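Erythropoietin (Homo sapiens, PDB 1EER) acts as a hormone that binds and dimerises its receptor, activating JAK2 and so controlling the proliferation and differentiation of red blood cells. Local coordinates at residues L12-Y15 with L16-K20; G151-K154 with L155-E159. The protein carries 5 engineered substitutions. All blocks are in the same frame, centred on the assembly; numbering follows the deposited sequence.

In the fold
Erythropoietin illustrates how a long-chain four-helix cytokine builds its receptor-binding surface from the helices of its core. Contact 1 is a run of successive turns within helix 9-25, the first of the bundle; contact 2 is a similar run within helix 138-161, the last, so the two come in that order along the chain, near its opposite ends. Their centres lie about 13 Å apart, and the helices touch: the methyl groups of Leu12 meet Leu153, Lys154 and Thr157. A disulfide between Cys7 and Cys161 also ties these regions together. Each contact turns one side into the bundle; contact 1 packs against two other protein chains and contact 2 against one, as befits a hormone that dimerises its receptor.

Contact 1: L12-Y15 with L16-K20; sequences LERY and LLEAK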
loop_
_atom_site.group_PDB
_atom_site.type_symbol
_atom_site.label_atom_id
_atom_site.label_comp_id
_atom_site.label_asym_id
_atom_site.label_seq_id
_atom_site.Cartn_x
_atom_site.Cartn_y
_atom_site.Cartn_z
ATOM N N LEU A 12 5.175 5.535 0.382
ATOM C CA LEU A 12 4.054 5.983 -0.429
ATOM C C LEU A 12 2.918 4.970 -0.392
ATOM O O LEU A 12 1.743 5.335 -0.364
ATOM C CB LEU A 12 4.508 6.209 -1.868
ATOM C CG LEU A 12 3.396 6.413 -2.900
ATOM C CD1 LEU A 12 2.389 7.453 -2.408
ATOM C CD2 LEU A 12 4.022 6.845 -4.209
ATOM N N GLU A 13 3.281 3.691 -0.372
ATOM C CA GLU A 13 2.304 2.611 -0.354
ATOM C C GLU A 13 1.329 2.660 0.811
ATOM O O GLU A 13 0.186 2.220 0.678
ATOM C CB GLU A 13 3.011 1.258 -0.347
ATOM C CG GLU A 13 2.056 0.080 -0.315
ATOM C CD GLU A 13 2.637 -1.169 -0.962
ATOM O OE1 GLU A 13 2.856 -1.172 -2.199
ATOM O OE2 GLU A 13 2.871 -2.151 -0.227
ATOM N N ARG A 14 1.778 3.175 1.956
ATOM C CA ARG A 14 0.910 3.261 3.123
ATOM C C ARG A 14 -0.381 3.979 2.760
ATOM O O ARG A 14 -1.478 3.548 3.117
ATOM C CB ARG A 14 1.607 4.009 4.260
ATOM C CG ARG A 14 0.794 4.025 5.545
ATOM C CD ARG A 14 1.162 5.199 6.438
ATOM N NE ARG A 14 0.060 5.551 7.326
ATOM C CZ ARG A 14 0.057 6.606 8.133
ATOM N NH1 ARG A 14 1.102 7.418 8.166
ATOM N NH2 ARG A 14 -1.001 6.857 8.895
ATOM N N TYR A 15 -0.242 5.079 2.036
ATOM C CA TYR A 15 -1.399 5.871 1.645
ATOM C C TYR A 15 -2.247 5.192 0.568
ATOM O O TYR A 15 -3.475 5.241 0.615
ATOM C CB TYR A 15 -0.922 7.254 1.194
ATOM C CG TYR A 15 -0.094 7.937 2.264
ATOM C CD1 TYR A 15 -0.698 8.457 3.413
ATOM C CD2 TYR A 15 1.293 8.028 2.149
ATOM C CE1 TYR A 15 0.060 9.050 4.423
ATOM C CE2 TYR A 15 2.062 8.619 3.150
ATOM C CZ TYR A 15 1.438 9.128 4.284
ATOM O OH TYR A 15 2.191 9.714 5.275
ATOM N N LEU A 16 -1.593 4.548 -0.389
ATOM C CA LEU A 16 -2.314 3.862 -1.451
ATOM C C LEU A 16 -3.210 2.776 -0.869
ATOM O O LEU A 16 -4.339 2.591 -1.323
ATOM C CB LEU A 16 -1.336 3.250 -2.457
ATOM C CG LEU A 16 -0.858 4.178 -3.582
ATOM C CD1 LEU A 16 -0.452 5.561 -3.030
ATOM C CD2 LEU A 16 0.305 3.517 -4.292
ATOM N N LEU A 17 -2.718 2.058 0.138
ATOM C CA LEU A 17 -3.518 1.002 0.752
ATOM C C LEU A 17 -4.647 1.597 1.588
ATOM O O LEU A 17 -5.717 1.009 1.707
ATOM C CB LEU A 17 -2.640 0.092 1.610
ATOM C CG LEU A 17 -1.569 -0.678 0.833
ATOM C CD1 LEU A 17 -0.675 -1.424 1.812
ATOM C CD2 LEU A 17 -2.228 -1.635 -0.148
ATOM N N GLU A 18 -4.410 2.768 2.167
ATOM C CA GLU A 18 -5.438 3.432 2.950
ATOM C C GLU A 18 -6.573 3.793 1.999
ATOM O O GLU A 18 -7.743 3.541 2.290
ATOM C CB GLU A 18 -4.882 4.715 3.566
ATOM C CG GLU A 18 -4.885 4.742 5.079
ATOM C CD GLU A 18 -3.864 5.713 5.641
ATOM O OE1 GLU A 18 -3.734 6.829 5.093
ATOM O OE2 GLU A 18 -3.186 5.354 6.627
ATOM N N ALA A 19 -6.210 4.385 0.860
ATOM C CA ALA A 19 -7.184 4.802 -0.144
ATOM C C ALA A 19 -7.981 3.618 -0.692
ATOM O O ALA A 19 -9.180 3.740 -0.964
ATOM C CB ALA A 19 -6.482 5.544 -1.278
ATOM N N LYS A 20 -7.315 2.472 -0.846
ATOM C CA LYS A 20 -7.963 1.258 -1.343
ATOM C C LYS A 20 -9.054 0.847 -0.362
ATOM O O LYS A 20 -10.170 0.514 -0.760
ATOM C CB LYS A 20 -6.931 0.133 -1.477
ATOM C CG LYS A 20 -7.462 -1.183 -2.018
ATOM C CD LYS A 20 -6.301 -2.043 -2.505
ATOM C CE LYS A 20 -6.631 -3.516 -2.454
ATOM N NZ LYS A 20 -7.597 -3.906 -3.516
HETATM O O HOH W 1 -1.846 3.303 7.435
#
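Leu16 opens the second segment by pressing its CD1 against CD1 of Leu12, 3.5 Å away and unusually tight. Its amide reaches Leu12 O only weakly, whereas Leu17 N bonds Glu13 O firmly at 3.0 Å. The Leu17 side chain, its CG set beside its backbone N (chi1 -64°), leans back over this carbonyl and brings CD1 to 3.8 Å from Glu13 CG; the Glu13 carboxylate pairs with Arg10. Glu18 N bonds Arg14 O, and its carboxylate makes an i to i+4 salt bridge with Arg14 along one helix face, in which Arg14 NE to Glu18 OE2 is weak, 3.3 Å long and bent to 132°. Carboxylate and guanidinium stand almost perpendicular, and a water in the guanidinium plane bridges them, accepting from Arg14 NE at 2.9 Å and donating to Glu18 OE2 at 2.6 Å, so the one N-H of NE is shared. Ala19 N bonds Tyr15 O at 2.9 Å. Arg14 NH2 bonds the backbone of one neighbouring protein chain, where Tyr15 also packs; Glu13, Leu16 and Leu17 meet another. In this first helix of the four-helix cytokine bundle, Leu12 and Tyr15 pack on helix 91-111, while Leu12, Leu16 and Ala19 face helix 138-161.

Contact 2: G151-K154 with L155-E159; sequences GKLK and LYTGE
Gly151 O receives the amide of Leu155 at 2.8 Å, the first of four successive i to i+4 bonds that carry the helix across the two segments. Tyr156 N follows to Lys152 O at 2.7 Å, with the donor tilted 31° from the carbonyl plane, then Thr157 N to Leu153 O at 2.9 Å and Gly158 N to Lys154 O. A wider pi-type turn at 151-153 overlaps the start of the series, its carbonyls accepting the first three. Leu153 O is gripped twice, since the Thr157 hydroxyl donates to it as well, OG1 lying 3.2 Å away and well above the carbonyl plane. With OG1 beside its own backbone N (chi1 -69°), Thr157 folds the hydroxyl back toward the preceding turn, a familiar way for threonine to satisfy its polar atom inside a helix. This is the last helix of the four-helix cytokine bundle, and Leu153 and Thr157, running side by side, face helix 9-25. Leu155 sets CG 3.3 Å from Gly151 O, then continues to Phe48 and Trp51 of helix 48-51 and to an aromatic side chain of another protein chain. Lys152 pairs with Glu62, while Tyr156 lies against Gln59 and Val63 of helix 56-82.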
loop_
_atom_site.group_PDB
_atom_site.type_symbol
_atom_site.label_atom_id
_atom_site.label_comp_id
_atom_site.label_asym_id
_atom_site.label_seq_id
_atom_site.Cartn_x
_atom_site.Cartn_y
_atom_site.Cartn_z
ATOM N N GLY A 151 -2.609 5.803 -9.302
ATOM C CA GLY A 151 -2.426 6.026 -10.724
ATOM C C GLY A 151 -1.318 6.981 -11.125
ATOM O O GLY A 151 -0.138 6.678 -10.965
ATOM N N LYS A 152 -1.693 8.143 -11.652
ATOM C CA LYS A 152 -0.705 9.108 -12.096
ATOM C C LYS A 152 0.235 9.567 -10.985
ATOM O O LYS A 152 1.391 9.894 -11.253
ATOM C CB LYS A 152 -1.388 10.308 -12.759
ATOM C CG LYS A 152 -2.180 11.189 -11.830
ATOM C CD LYS A 152 -2.781 12.346 -12.596
ATOM C CE LYS A 152 -4.056 11.919 -13.311
ATOM N NZ LYS A 152 -4.234 12.623 -14.609
ATOM N N LEU A 153 -0.241 9.597 -9.744
ATOM C CA LEU A 153 0.642 9.999 -8.652
ATOM C C LEU A 153 1.769 8.973 -8.556
ATOM O O LEU A 153 2.953 9.321 -8.600
ATOM C CB LEU A 153 -0.110 10.061 -7.322
ATOM C CG LEU A 153 0.699 10.769 -6.229
ATOM C CD1 LEU A 153 -0.236 11.553 -5.337
ATOM C CD2 LEU A 153 1.484 9.754 -5.423
ATOM N N LYS A 154 1.393 7.704 -8.441
ATOM C CA LYS A 154 2.381 6.638 -8.358
ATOM C C LYS A 154 3.271 6.672 -9.589
ATOM O O LYS A 154 4.494 6.587 -9.473
ATOM C CB LYS A 154 1.696 5.269 -8.240
ATOM C CG LYS A 154 2.659 4.096 -8.145
ATOM C CD LYS A 154 3.783 4.341 -7.128
ATOM C CE LYS A 154 4.241 3.039 -6.457
ATOM N NZ LYS A 154 5.663 3.068 -6.010
ATOM N N LEU A 155 2.656 6.811 -10.765
ATOM C CA LEU A 155 3.403 6.854 -12.020
ATOM C C LEU A 155 4.419 7.987 -12.039
ATOM O O LEU A 155 5.585 7.783 -12.383
ATOM C CB LEU A 155 2.452 7.001 -13.211
ATOM C CG LEU A 155 1.673 5.742 -13.619
ATOM C CD1 LEU A 155 0.769 6.072 -14.801
ATOM C CD2 LEU A 155 2.628 4.604 -13.966
ATOM N N TYR A 156 3.976 9.185 -11.679
ATOM C CA TYR A 156 4.871 10.328 -11.653
ATOM C C TYR A 156 6.018 10.074 -10.656
ATOM O O TYR A 156 7.198 10.241 -10.987
ATOM C CB TYR A 156 4.103 11.590 -11.253
ATOM C CG TYR A 156 5.023 12.709 -10.843
ATOM C CD1 TYR A 156 5.860 13.315 -11.778
ATOM C CD2 TYR A 156 5.124 13.109 -9.511
ATOM C CE1 TYR A 156 6.778 14.281 -11.405
ATOM C CE2 TYR A 156 6.045 14.079 -9.130
ATOM C CZ TYR A 156 6.869 14.656 -10.086
ATOM O OH TYR A 156 7.805 15.598 -9.738
ATOM N N THR A 157 5.664 9.662 -9.439
ATOM C CA THR A 157 6.658 9.399 -8.401
ATOM C C THR A 157 7.693 8.347 -8.813
ATOM O O THR A 157 8.872 8.479 -8.501
ATOM C CB THR A 157 5.987 8.935 -7.100
ATOM O OG1 THR A 157 5.256 10.022 -6.517
ATOM C CG2 THR A 157 7.030 8.463 -6.119
ATOM N N GLY A 158 7.246 7.306 -9.509
ATOM C CA GLY A 158 8.155 6.263 -9.948
ATOM C C GLY A 158 9.239 6.779 -10.872
ATOM O O GLY A 158 10.418 6.478 -10.691
ATOM N N GLU A 159 8.851 7.568 -11.866
ATOM C CA GLU A 159 9.820 8.102 -12.810
ATOM C C GLU A 159 10.736 9.159 -12.207
ATOM O O GLU A 159 11.943 9.152 -12.447
ATOM C CB GLU A 159 9.102 8.697 -14.018
ATOM C CG GLU A 159 10.019 9.456 -14.965
ATOM C CD GLU A 159 9.925 8.962 -16.401
ATOM O OE1 GLU A 159 8.801 8.652 -16.858
ATOM O OE2 GLU A 159 10.977 8.890 -17.072
#